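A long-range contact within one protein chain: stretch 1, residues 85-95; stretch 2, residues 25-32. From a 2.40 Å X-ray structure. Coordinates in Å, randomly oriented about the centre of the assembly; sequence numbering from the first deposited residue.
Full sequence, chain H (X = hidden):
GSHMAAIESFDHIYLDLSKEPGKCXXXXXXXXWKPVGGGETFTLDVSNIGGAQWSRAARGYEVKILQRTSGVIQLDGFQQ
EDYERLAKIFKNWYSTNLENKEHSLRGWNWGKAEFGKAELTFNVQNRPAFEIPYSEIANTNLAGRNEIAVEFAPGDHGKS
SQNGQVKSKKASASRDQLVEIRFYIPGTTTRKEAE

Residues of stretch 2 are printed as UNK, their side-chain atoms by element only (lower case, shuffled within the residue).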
# COMPACT_ATOMS: atom_id res chain seq x y z
N ARG H 85 -23.27 -7.48 6.25
CA ARG H 85 -23.08 -8.35 7.41
C ARG H 85 -21.99 -7.80 8.32
O ARG H 85 -22.16 -7.73 9.54
CB ARG H 85 -22.70 -9.76 6.93
CG ARG H 85 -23.53 -10.88 7.54
CD ARG H 85 -23.27 -12.20 6.82
NE ARG H 85 -22.48 -13.12 7.64
CZ ARG H 85 -21.64 -14.02 7.15
NH1 ARG H 85 -21.47 -14.13 5.84
NH2 ARG H 85 -20.97 -14.82 7.97
N LEU H 86 -20.86 -7.42 7.72
CA LEU H 86 -19.73 -6.87 8.46
C LEU H 86 -20.08 -5.57 9.17
O LEU H 86 -19.66 -5.33 10.30
CB LEU H 86 -18.53 -6.68 7.53
CG LEU H 86 -17.90 -7.96 6.96
CD1 LEU H 86 -16.99 -7.66 5.79
CD2 LEU H 86 -17.14 -8.70 8.04
N ALA H 87 -20.85 -4.72 8.49
CA ALA H 87 -21.26 -3.44 9.05
C ALA H 87 -22.13 -3.65 10.29
O ALA H 87 -22.01 -2.91 11.27
CB ALA H 87 -21.99 -2.61 8.01
N LYS H 88 -22.99 -4.66 10.25
CA LYS H 88 -23.83 -4.99 11.40
C LYS H 88 -23.01 -5.51 12.57
O LYS H 88 -23.26 -5.16 13.72
CB LYS H 88 -24.89 -6.02 11.02
CG LYS H 88 -26.15 -5.91 11.87
CD LYS H 88 -27.25 -6.86 11.43
CE LYS H 88 -28.51 -6.65 12.25
NZ LYS H 88 -29.67 -7.44 11.74
N ILE H 89 -22.03 -6.37 12.26
CA ILE H 89 -21.13 -6.92 13.27
C ILE H 89 -20.40 -5.82 14.04
O ILE H 89 -20.45 -5.78 15.27
CB ILE H 89 -20.08 -7.85 12.63
CG1 ILE H 89 -20.74 -9.12 12.08
CG2 ILE H 89 -18.99 -8.21 13.63
CD1 ILE H 89 -19.82 -9.94 11.21
N PHE H 90 -19.73 -4.93 13.31
CA PHE H 90 -18.95 -3.86 13.93
C PHE H 90 -19.81 -2.86 14.70
O PHE H 90 -19.39 -2.33 15.72
CB PHE H 90 -18.07 -3.16 12.89
CG PHE H 90 -16.78 -3.88 12.62
CD1 PHE H 90 -16.71 -4.88 11.65
CD2 PHE H 90 -15.63 -3.57 13.34
CE1 PHE H 90 -15.52 -5.54 11.41
CE2 PHE H 90 -14.44 -4.24 13.10
CZ PHE H 90 -14.38 -5.22 12.13
N LYS H 91 -21.01 -2.58 14.19
CA LYS H 91 -21.90 -1.63 14.85
C LYS H 91 -22.54 -2.23 16.11
O LYS H 91 -22.49 -1.62 17.18
CB LYS H 91 -22.98 -1.13 13.89
CG LYS H 91 -23.94 -0.12 14.53
CD LYS H 91 -24.97 0.41 13.53
CE LYS H 91 -26.03 -0.64 13.22
NZ LYS H 91 -25.81 -1.24 11.88
N ASN H 92 -23.14 -3.41 15.98
CA ASN H 92 -23.86 -4.03 17.08
C ASN H 92 -22.95 -4.58 18.19
O ASN H 92 -23.31 -4.54 19.37
CB ASN H 92 -24.79 -5.13 16.58
CG ASN H 92 -25.92 -4.60 15.71
OD1 ASN H 92 -26.18 -3.40 15.67
ND2 ASN H 92 -26.61 -5.51 15.03
N TRP H 93 -21.80 -5.12 17.81
CA TRP H 93 -20.87 -5.73 18.76
C TRP H 93 -19.72 -4.82 19.19
O TRP H 93 -19.34 -4.81 20.37
CB TRP H 93 -20.31 -7.04 18.19
CG TRP H 93 -21.32 -8.15 18.13
CD1 TRP H 93 -22.55 -8.18 18.73
CD2 TRP H 93 -21.19 -9.40 17.42
NE1 TRP H 93 -23.19 -9.37 18.45
CE2 TRP H 93 -22.38 -10.13 17.65
CE3 TRP H 93 -20.19 -9.96 16.63
CZ2 TRP H 93 -22.59 -11.40 17.10
CZ3 TRP H 93 -20.41 -11.22 16.08
CH2 TRP H 93 -21.59 -11.92 16.32
N TYR H 94 -19.17 -4.06 18.25
CA TYR H 94 -17.91 -3.36 18.50
C TYR H 94 -18.07 -1.85 18.66
O TYR H 94 -17.07 -1.13 18.82
CB TYR H 94 -16.89 -3.70 17.41
CG TYR H 94 -16.69 -5.19 17.19
CD1 TYR H 94 -16.84 -6.09 18.24
CD2 TYR H 94 -16.35 -5.69 15.94
CE1 TYR H 94 -16.66 -7.45 18.05
CE2 TYR H 94 -16.17 -7.05 15.74
CZ TYR H 94 -16.32 -7.92 16.80
OH TYR H 94 -16.14 -9.27 16.62
N SER H 95 -19.31 -1.36 18.60
CA SER H 95 -19.60 0.07 18.72
C SER H 95 -18.79 0.86 17.70
O SER H 95 -18.28 1.94 18.00
CB SER H 95 -19.31 0.58 20.14
OG SER H 95 -20.11 -0.10 21.10
N UNK H 25 -13.77 -15.71 12.16
CA UNK H 25 -14.98 -15.78 12.98
C UNK H 25 -15.16 -14.55 13.85
O UNK H 25 -14.24 -14.15 14.57
c UNK H 25 -14.61 -19.52 13.35
n UNK H 25 -15.46 -20.70 13.32
c UNK H 25 -15.02 -21.95 13.26
n UNK H 25 -15.87 -22.96 13.24
c UNK H 25 -15.41 -18.27 13.06
n UNK H 25 -13.71 -22.19 13.19
c UNK H 25 -14.99 -17.04 13.84
N UNK H 26 -16.33 -13.92 13.73
CA UNK H 26 -16.66 -12.78 14.56
C UNK H 26 -17.63 -13.17 15.69
O UNK H 26 -18.61 -13.90 15.45
c UNK H 26 -14.42 -9.90 11.00
c UNK H 26 -14.52 -9.44 12.30
c UNK H 26 -15.24 -10.94 10.57
c UNK H 26 -17.25 -11.66 13.70
c UNK H 26 -15.43 -10.01 13.17
c UNK H 26 -16.26 -11.05 12.76
c UNK H 26 -16.15 -11.50 11.45
N UNK H 27 -17.35 -12.71 16.90
CA UNK H 27 -18.22 -12.91 18.06
C UNK H 27 -18.32 -11.62 18.85
O UNK H 27 -17.59 -10.66 18.58
c UNK H 27 -17.70 -14.03 18.95
N UNK H 28 -19.21 -11.60 19.84
CA UNK H 28 -19.38 -10.44 20.71
C UNK H 28 -18.10 -9.98 21.42
O UNK H 28 -17.91 -8.79 21.65
o UNK H 28 -23.96 -9.63 22.36
c UNK H 28 -21.75 -9.88 21.51
o UNK H 28 -22.67 -11.12 23.32
c UNK H 28 -20.49 -10.70 21.74
c UNK H 28 -22.87 -10.23 22.46
N UNK H 29 -17.24 -10.93 21.78
CA UNK H 29 -16.05 -10.60 22.58
C UNK H 29 -14.80 -10.30 21.75
O UNK H 29 -13.75 -9.96 22.32
o UNK H 29 -16.06 -13.44 21.99
n UNK H 29 -14.42 -13.71 23.50
c UNK H 29 -15.43 -13.03 22.96
c UNK H 29 -15.76 -11.70 23.60
N UNK H 30 -14.89 -10.45 20.43
CA UNK H 30 -13.76 -10.15 19.56
C UNK H 30 -13.69 -11.03 18.32
O UNK H 30 -14.69 -11.64 17.94
N UNK H 31 -12.52 -11.08 17.68
CA UNK H 31 -12.39 -11.86 16.45
C UNK H 31 -11.24 -12.87 16.51
O UNK H 31 -10.23 -12.65 17.18
c UNK H 31 -10.74 -11.91 13.41
c UNK H 31 -9.90 -10.18 15.00
c UNK H 31 -12.31 -10.95 15.20
c UNK H 31 -11.11 -10.71 14.27
N UNK H 32 -11.42 -13.97 15.79
CA UNK H 32 -10.39 -14.99 15.70
C UNK H 32 -10.20 -15.43 14.26
O UNK H 32 -11.17 -15.57 13.50

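Position 25 carries seven side-chain atoms: three carbons in a row, a nitrogen, then a carbon bearing two more nitrogens. That guanidinium end identifies Arg25. It touches nothing on the helix side; its work here is in the backbone, where N and O pair with O and N of position 32 and hold two strands together.

Position 26 has seven carbons, one leading into a ring of six, and its CA-to-CB bond points toward stretch 1. The ring lies among Leu86, Ile89, Phe90 and Tyr94, while CB sits 3.9 Å from Ile89 CG2 and 4.0 Å from Trp93 CZ3. A six-carbon ring with no polar atom is phenylalanine, Phe26. Its CE2 lies 3.9 Å from Leu86 CD2 and its CE1 4.1 Å from Phe90 CE1, the two phenyl planes meeting obliquely at 61°. The hydroxyl of Tyr94 comes to the edge of the ring, with OH 3.6 Å from Phe26 CD1.

Position 27 shows a single side-chain carbon, so it is Ala27. Its CB points away from the helix, which leaves the carbonyl to make the contact: Tyr94 OH donates a hydrogen bond to Ala27 O at 2.8 Å, and Trp93 CE3 packs 3.3 Å from the same Ala27 O.

At position 28 there are three carbons, the third carrying two oxygens: a carboxylate on a two-carbon stem. The second carbon of that stem stands over the five-membered ring of Trp93, 3.5 Å from its centroid and 22° off the normal. The residue is Glu28, and its CG makes a CH-pi contact over the ring face.

Position 29 offers two carbons, the second bearing one oxygen and one nitrogen. This short amide is Asn29, whose CA-to-CB bond points away from stretch 1, in the middle of a type I turn.

Position 30 has no side-chain atoms and is Gly30. The reason is local: at phi 147° and psi -162° a CB would be jammed against the carbonyl O of Asn29. The residue closes the turn, with Ala27 N bonded to Gly30 O at 3.0 Å and Gly30 N to Ala27 O at 3.3 Å.

Position 31 has four carbons forked at the second. They brush only the tyrosine hydroxyl, the CB of position 31 lying 4.4 Å from Tyr94 OH. This is Leu31.

Position 32, again without side-chain atoms, is Gly32. Its backbone returns the pairing with Arg25, and here a CB would have room.

The contact joins a greasy plug to a polar latch. Leu86, Ile89 and Phe90, spaced along the helix, receive Phe26, while Trp93 and Tyr94 reach the hairpin turn. Trp93 offers a ring face to Glu28 and an edge to Phe26 O; Tyr94 fastens the turn through one hydrogen bond. The design rule is economical: one aromatic anchor on the strand, then a turn whose backbone carbonyl accepts a hydrogen bond from a hydroxyl, joining residues that touch although at least 60 positions apart in sequence.

Stretch 2 25-32: RFAENGLG
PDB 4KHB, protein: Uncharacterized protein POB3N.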